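Local coordinates for protein type-2Aa cytolytic delta-endotoxin (Bacillus thuringiensis serovar kyushuensis, PDB 1CBY) that kills the larvae of dipteran insects by making pores in the epithelial cell membrane of the midgut, once its dimeric protoxin has become the active monomer, at residues L40-T45 against D151-F156; A162-Y167 against E192-V197. All coordinates share one frame; numbering follows the deposited sequence.

Contact 1 (L40-T45 against D151-F156); sequences LDNFNT and DEAWIF
An Asx turn at the start of 40-45 and a type I beta turn from Glu152 to Ile155 meet here, at the head of strands 44-48 and 155-158 in the mixed sheet of this cytolytic toxin. Both strands pair with strand 165-175 along the same edge, 155-158 antiparallel and 44-48 parallel, and Asn170 on it bonds to the backbone of Asn44 and of Trp154. The Asx turn is closed by Phe43 N on Asp41 OD1, 3.1 Å away, an oxygen that Gln65 also grips, while Asp41 OD2 forms a salt bridge with Lys29 of the second subunit.

Asn44 can be followed outward over the Trp154 indole. Its CB sits above the five-membered ring, 4.0 Å from the centroid, in a CH-pi contact. CG, anti to the backbone N (chi1 -164°), lies 3.9 Å above the plane at the middle of the indole, so the amide stacks on the ring with planes only 18° apart. OD1 passes over the same face, 3.7 Å from Trp154 NE1, and bonds to Tyr169 OH; the indole N-H goes instead to Gln149. Glu152 CB covers the opposite face near the rim, and His30 of the second subunit also meets the ring, so the indole belongs to the protoxin dimer interface as well.

Beside the stack, Trp154 CA approaches Asn42 O, an oxygen that also accepts from Asn170 ND2, at 3.6 Å in a CA-H...O contact. Farther out, Asn42 ND2 reaches across to Ala153 O at 3.2 Å with a fairly straight N-H (162°), from above the carbonyl plane.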
loop_
_atom_site.group_PDB
_atom_site.type_symbol
_atom_site.label_atom_id
_atom_site.label_comp_id
_atom_site.label_asym_id
_atom_site.label_seq_id
_atom_site.Cartn_x
_atom_site.Cartn_y
_atom_site.Cartn_z
ATOM N N LEU A 40 -11.242 15.773 -5.062
ATOM C CA LEU A 40 -10.028 15.904 -4.274
ATOM C C LEU A 40 -9.904 14.804 -3.230
ATOM O O LEU A 40 -10.893 14.407 -2.618
ATOM C CB LEU A 40 -9.981 17.289 -3.622
ATOM C CG LEU A 40 -10.060 18.484 -4.588
ATOM C CD1 LEU A 40 -9.977 19.800 -3.833
ATOM C CD2 LEU A 40 -8.937 18.406 -5.602
ATOM N N ASP A 41 -8.685 14.296 -3.050
ATOM C CA ASP A 41 -8.421 13.233 -2.082
ATOM C C ASP A 41 -7.120 13.508 -1.327
ATOM O O ASP A 41 -6.031 13.364 -1.877
ATOM C CB ASP A 41 -8.325 11.882 -2.802
ATOM C CG ASP A 41 -8.389 10.688 -1.850
ATOM O OD1 ASP A 41 -8.023 10.817 -0.662
ATOM O OD2 ASP A 41 -8.809 9.601 -2.299
ATOM N N ASN A 42 -7.236 13.866 -0.055
ATOM C CA ASN A 42 -6.060 14.146 0.763
ATOM C C ASN A 42 -5.911 13.132 1.897
ATOM O O ASN A 42 -5.422 13.457 2.981
ATOM C CB ASN A 42 -6.146 15.569 1.323
ATOM C CG ASN A 42 -6.179 16.619 0.228
ATOM O OD1 ASN A 42 -7.220 17.210 -0.052
ATOM N ND2 ASN A 42 -5.040 16.844 -0.409
ATOM N N PHE A 43 -6.300 11.892 1.620
ATOM C CA PHE A 43 -6.241 10.813 2.598
ATOM C C PHE A 43 -5.439 9.632 2.088
ATOM O O PHE A 43 -5.544 9.266 0.916
ATOM C CB PHE A 43 -7.654 10.300 2.921
ATOM C CG PHE A 43 -8.300 10.971 4.093
ATOM C CD1 PHE A 43 -7.740 10.878 5.362
ATOM C CD2 PHE A 43 -9.479 11.690 3.934
ATOM C CE1 PHE A 43 -8.344 11.494 6.463
ATOM C CE2 PHE A 43 -10.091 12.311 5.026
ATOM C CZ PHE A 43 -9.522 12.211 6.294
ATOM N N ASN A 44 -4.598 9.079 2.956
ATOM C CA ASN A 44 -3.840 7.876 2.630
ATOM C C ASN A 44 -4.852 6.820 3.104
ATOM O O ASN A 44 -5.104 6.663 4.306
ATOM C CB ASN A 44 -2.547 7.802 3.443
ATOM C CG ASN A 44 -1.548 6.795 2.880
ATOM O OD1 ASN A 44 -0.404 6.743 3.326
ATOM N ND2 ASN A 44 -1.968 5.998 1.903
ATOM N N THR A 45 -5.495 6.173 2.146
ATOM C CA THR A 45 -6.535 5.205 2.435
ATOM C C THR A 45 -6.121 3.735 2.567
ATOM O O THR A 45 -5.343 3.215 1.760
ATOM C CB THR A 45 -7.640 5.347 1.388
ATOM O OG1 THR A 45 -7.920 6.738 1.193
ATOM C CG2 THR A 45 -8.900 4.673 1.851
ATOM N N ASP A 151 5.357 15.260 -2.182
ATOM C CA ASP A 151 4.426 15.747 -3.196
ATOM C C ASP A 151 3.119 14.964 -3.282
ATOM O O ASP A 151 2.358 15.114 -4.238
ATOM C CB ASP A 151 5.100 15.862 -4.565
ATOM C CG ASP A 151 6.222 16.891 -4.579
ATOM O OD1 ASP A 151 6.250 17.766 -3.683
ATOM O OD2 ASP A 151 7.081 16.825 -5.486
ATOM N N GLU A 152 2.847 14.156 -2.260
ATOM C CA GLU A 152 1.619 13.371 -2.193
ATOM C C GLU A 152 0.605 14.208 -1.424
ATOM O O GLU A 152 0.968 14.925 -0.498
ATOM C CB GLU A 152 1.865 12.047 -1.473
ATOM C CG GLU A 152 2.922 11.150 -2.124
ATOM C CD GLU A 152 2.483 10.541 -3.453
ATOM O OE1 GLU A 152 1.342 10.786 -3.899
ATOM O OE2 GLU A 152 3.289 9.800 -4.054
ATOM N N ALA A 153 -0.667 14.081 -1.773
ATOM C CA ALA A 153 -1.727 14.865 -1.139
ATOM C C ALA A 153 -1.981 14.673 0.352
ATOM O O ALA A 153 -2.482 15.585 1.013
ATOM C CB ALA A 153 -3.027 14.692 -1.907
ATOM N N TRP A 154 -1.670 13.494 0.883
ATOM C CA TRP A 154 -1.912 13.219 2.299
ATOM C C TRP A 154 -0.928 13.864 3.265
ATOM O O TRP A 154 -1.116 13.788 4.481
ATOM C CB TRP A 154 -2.018 11.711 2.563
ATOM C CG TRP A 154 -0.804 10.921 2.208
ATOM C CD1 TRP A 154 0.308 10.744 2.972
ATOM C CD2 TRP A 154 -0.583 10.184 1.000
ATOM N NE1 TRP A 154 1.210 9.942 2.316
ATOM C CE2 TRP A 154 0.688 9.584 1.104
ATOM C CE3 TRP A 154 -1.339 9.970 -0.157
ATOM C CZ2 TRP A 154 1.222 8.785 0.095
ATOM C CZ3 TRP A 154 -0.810 9.173 -1.161
ATOM C CH2 TRP A 154 0.462 8.592 -1.028
ATOM N N ILE A 155 0.119 14.491 2.737
ATOM C CA ILE A 155 1.096 15.151 3.596
ATOM C C ILE A 155 1.300 16.621 3.230
ATOM O O ILE A 155 1.586 16.953 2.084
ATOM C CB ILE A 155 2.450 14.397 3.629
ATOM C CG1 ILE A 155 3.438 15.143 4.530
ATOM C CG2 ILE A 155 2.994 14.193 2.220
ATOM C CD1 ILE A 155 4.700 14.374 4.813
ATOM N N PHE A 156 1.130 17.493 4.219
ATOM C CA PHE A 156 1.285 18.931 4.032
ATOM C C PHE A 156 2.316 19.485 5.004
ATOM O O PHE A 156 2.081 19.512 6.214
ATOM C CB PHE A 156 -0.054 19.638 4.261
ATOM C CG PHE A 156 0.015 21.137 4.124
ATOM C CD1 PHE A 156 0.230 21.727 2.884
ATOM C CD2 PHE A 156 -0.152 21.956 5.235
ATOM C CE1 PHE A 156 0.274 23.108 2.753
ATOM C CE2 PHE A 156 -0.108 23.339 5.113
ATOM C CZ PHE A 156 0.104 23.916 3.872
#

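Contact 2 (A162-Y167 against E192-V197); sequences AHNTSY and EVSVDV
The strand portions 165-167 and 192-195 run antiparallel, their axes 174° apart in direction and 4.6 Å apart at closest approach. Thr165 with Val195 and Tyr167 with Val193 are hydrogen-bonded pairs, each closed by two N-H...O=C bonds; Thr165 N to Val195 O, at 2.9 Å, is one of them. Between them Ser166 and Ser194 form a non-hydrogen-bonded pair.

Beyond the last pair the chain of 192-197 bends, and Val197 O takes the hydroxyl of Thr165: OG1 donates to it at 2.6 Å, from above the carbonyl plane. This is the open end of the beta hairpin made by strands 165-175 and 183-195, whose other edges are continued by strand 155-158 beside the first and strand 210-225 beside the second.

A polar chain runs along the Ser166 and Ser194 face. Asn164 has CG anti to its backbone N (chi1 -177°), which carries the amide forward along the strands; ND2 gives a nearly straight bond to Ser194 OG at 3.2 Å, and OD1 receives Ser166 OG in plane, on a lone pair. One amide thus ties both serines.

On the Tyr167 and Val193 face, the tyrosine takes the crowded position between N and C (chi1 58°), laying its ring against the valine. Val193 CB stands over the ring face, 3.8 Å from the centroid, and CG1 comes within 3.6 Å of Tyr167 OH, which bonds to Thr142 O.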
loop_
_atom_site.group_PDB
_atom_site.type_symbol
_atom_site.label_atom_id
_atom_site.label_comp_id
_atom_site.label_asym_id
_atom_site.label_seq_id
_atom_site.Cartn_x
_atom_site.Cartn_y
_atom_site.Cartn_z
ATOM N N ALA A 162 15.518 25.397 10.035
ATOM C CA ALA A 162 16.739 24.608 10.139
ATOM C C ALA A 162 16.743 23.864 11.469
ATOM O O ALA A 162 17.520 22.929 11.666
ATOM C CB ALA A 162 17.960 25.507 10.038
ATOM N N HIS A 163 15.866 24.288 12.377
ATOM C CA HIS A 163 15.755 23.680 13.698
ATOM C C HIS A 163 14.383 23.039 13.921
ATOM O O HIS A 163 14.079 22.593 15.030
ATOM C CB HIS A 163 15.976 24.736 14.789
ATOM C CG HIS A 163 17.205 25.569 14.595
ATOM N ND1 HIS A 163 18.425 25.003 14.320
ATOM C CD2 HIS A 163 17.345 26.915 14.689
ATOM C CE1 HIS A 163 19.277 26.007 14.252
ATOM N NE2 HIS A 163 18.672 27.185 14.469
ATOM N N ASN A 164 13.547 23.005 12.888
ATOM C CA ASN A 164 12.213 22.434 13.038
ATOM C C ASN A 164 11.572 22.052 11.713
ATOM O O ASN A 164 11.843 22.664 10.680
ATOM C CB ASN A 164 11.304 23.419 13.776
ATOM C CG ASN A 164 9.920 22.860 14.025
ATOM O OD1 ASN A 164 9.041 22.956 13.173
ATOM N ND2 ASN A 164 9.721 22.265 15.195
ATOM N N THR A 165 10.740 21.018 11.756
ATOM C CA THR A 165 10.021 20.532 10.587
ATOM C C THR A 165 8.638 20.088 11.059
ATOM O O THR A 165 8.522 19.266 11.970
ATOM C CB THR A 165 10.749 19.339 9.941
ATOM O OG1 THR A 165 12.042 19.756 9.485
ATOM C CG2 THR A 165 9.952 18.797 8.763
ATOM N N SER A 166 7.597 20.657 10.467
ATOM C CA SER A 166 6.230 20.314 10.834
ATOM C C SER A 166 5.468 19.852 9.609
ATOM O O SER A 166 5.842 20.182 8.482
ATOM C CB SER A 166 5.528 21.525 11.438
ATOM O OG SER A 166 6.169 21.932 12.631
ATOM N N TYR A 167 4.421 19.064 9.822
ATOM C CA TYR A 167 3.607 18.576 8.716
ATOM C C TYR A 167 2.306 17.927 9.161
ATOM O O TYR A 167 2.136 17.576 10.326
ATOM C CB TYR A 167 4.402 17.616 7.811
ATOM C CG TYR A 167 4.992 16.392 8.493
ATOM C CD1 TYR A 167 4.249 15.218 8.631
ATOM C CD2 TYR A 167 6.307 16.396 8.963
ATOM C CE1 TYR A 167 4.800 14.082 9.215
ATOM C CE2 TYR A 167 6.868 15.264 9.549
ATOM C CZ TYR A 167 6.108 14.110 9.672
ATOM O OH TYR A 167 6.656 12.984 10.248
ATOM N N GLU A 192 -0.639 15.729 13.532
ATOM C CA GLU A 192 0.006 17.021 13.353
ATOM C C GLU A 192 1.372 16.769 13.970
ATOM O O GLU A 192 1.495 16.665 15.189
ATOM C CB GLU A 192 -0.726 18.122 14.113
ATOM C CG GLU A 192 -2.096 18.460 13.547
ATOM C CD GLU A 192 -2.693 19.721 14.155
ATOM O OE1 GLU A 192 -1.983 20.426 14.908
ATOM O OE2 GLU A 192 -3.874 20.013 13.871
ATOM N N VAL A 193 2.377 16.583 13.124
ATOM C CA VAL A 193 3.734 16.287 13.577
ATOM C C VAL A 193 4.692 17.480 13.548
ATOM O O VAL A 193 4.664 18.293 12.625
ATOM C CB VAL A 193 4.338 15.147 12.724
ATOM C CG1 VAL A 193 5.703 14.723 13.267
ATOM C CG2 VAL A 193 3.378 13.975 12.672
ATOM N N SER A 194 5.551 17.557 14.557
ATOM C CA SER A 194 6.552 18.608 14.670
ATOM C C SER A 194 7.829 17.928 15.173
ATOM O O SER A 194 7.779 17.138 16.125
ATOM C CB SER A 194 6.084 19.682 15.655
ATOM O OG SER A 194 7.050 20.707 15.821
ATOM N N VAL A 195 8.950 18.190 14.502
ATOM C CA VAL A 195 10.233 17.590 14.865
ATOM C C VAL A 195 11.308 18.661 15.021
ATOM O O VAL A 195 11.364 19.614 14.242
ATOM C CB VAL A 195 10.727 16.594 13.789
ATOM C CG1 VAL A 195 11.776 15.671 14.378
ATOM C CG2 VAL A 195 9.577 15.796 13.220
ATOM N N ASP A 196 12.200 18.470 15.985
ATOM C CA ASP A 196 13.272 19.424 16.237
ATOM C C ASP A 196 14.456 19.313 15.273
ATOM O O ASP A 196 15.600 19.507 15.676
ATOM C CB ASP A 196 13.763 19.303 17.687
ATOM C CG ASP A 196 14.480 17.986 17.965
ATOM O OD1 ASP A 196 14.099 16.949 17.379
ATOM O OD2 ASP A 196 15.428 17.987 18.780
ATOM N N VAL A 197 14.196 18.982 14.012
ATOM C CA VAL A 197 15.273 18.870 13.026
ATOM C C VAL A 197 14.856 19.431 11.671
ATOM O O VAL A 197 13.707 19.833 11.483
ATOM C CB VAL A 197 15.795 17.407 12.848
ATOM C CG1 VAL A 197 16.458 16.911 14.119
ATOM C CG2 VAL A 197 14.675 16.481 12.446
#

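Contact 1 closes before contact 2 opens along the chain, and their centres lie about 19 Å apart in one mixed sheet. Strand 155-158 leads from 151-156 into strand 165-175, its antiparallel neighbour, so the two contacts meet at that seam: Phe156 O comes within 3.4 Å of Tyr167 CB, and Ile155 CD1 packs on Tyr167 CD1. Strand 165-175 then runs on to pair in parallel with 44-48. Contact 1, nearer the centre of the chain, borders the second subunit, where the sheet continues. Strand 165-175 thus spans from the protoxin dimer interface to the open end of its hairpin with 183-195, at contact 2, which no other chain of the assembly touches.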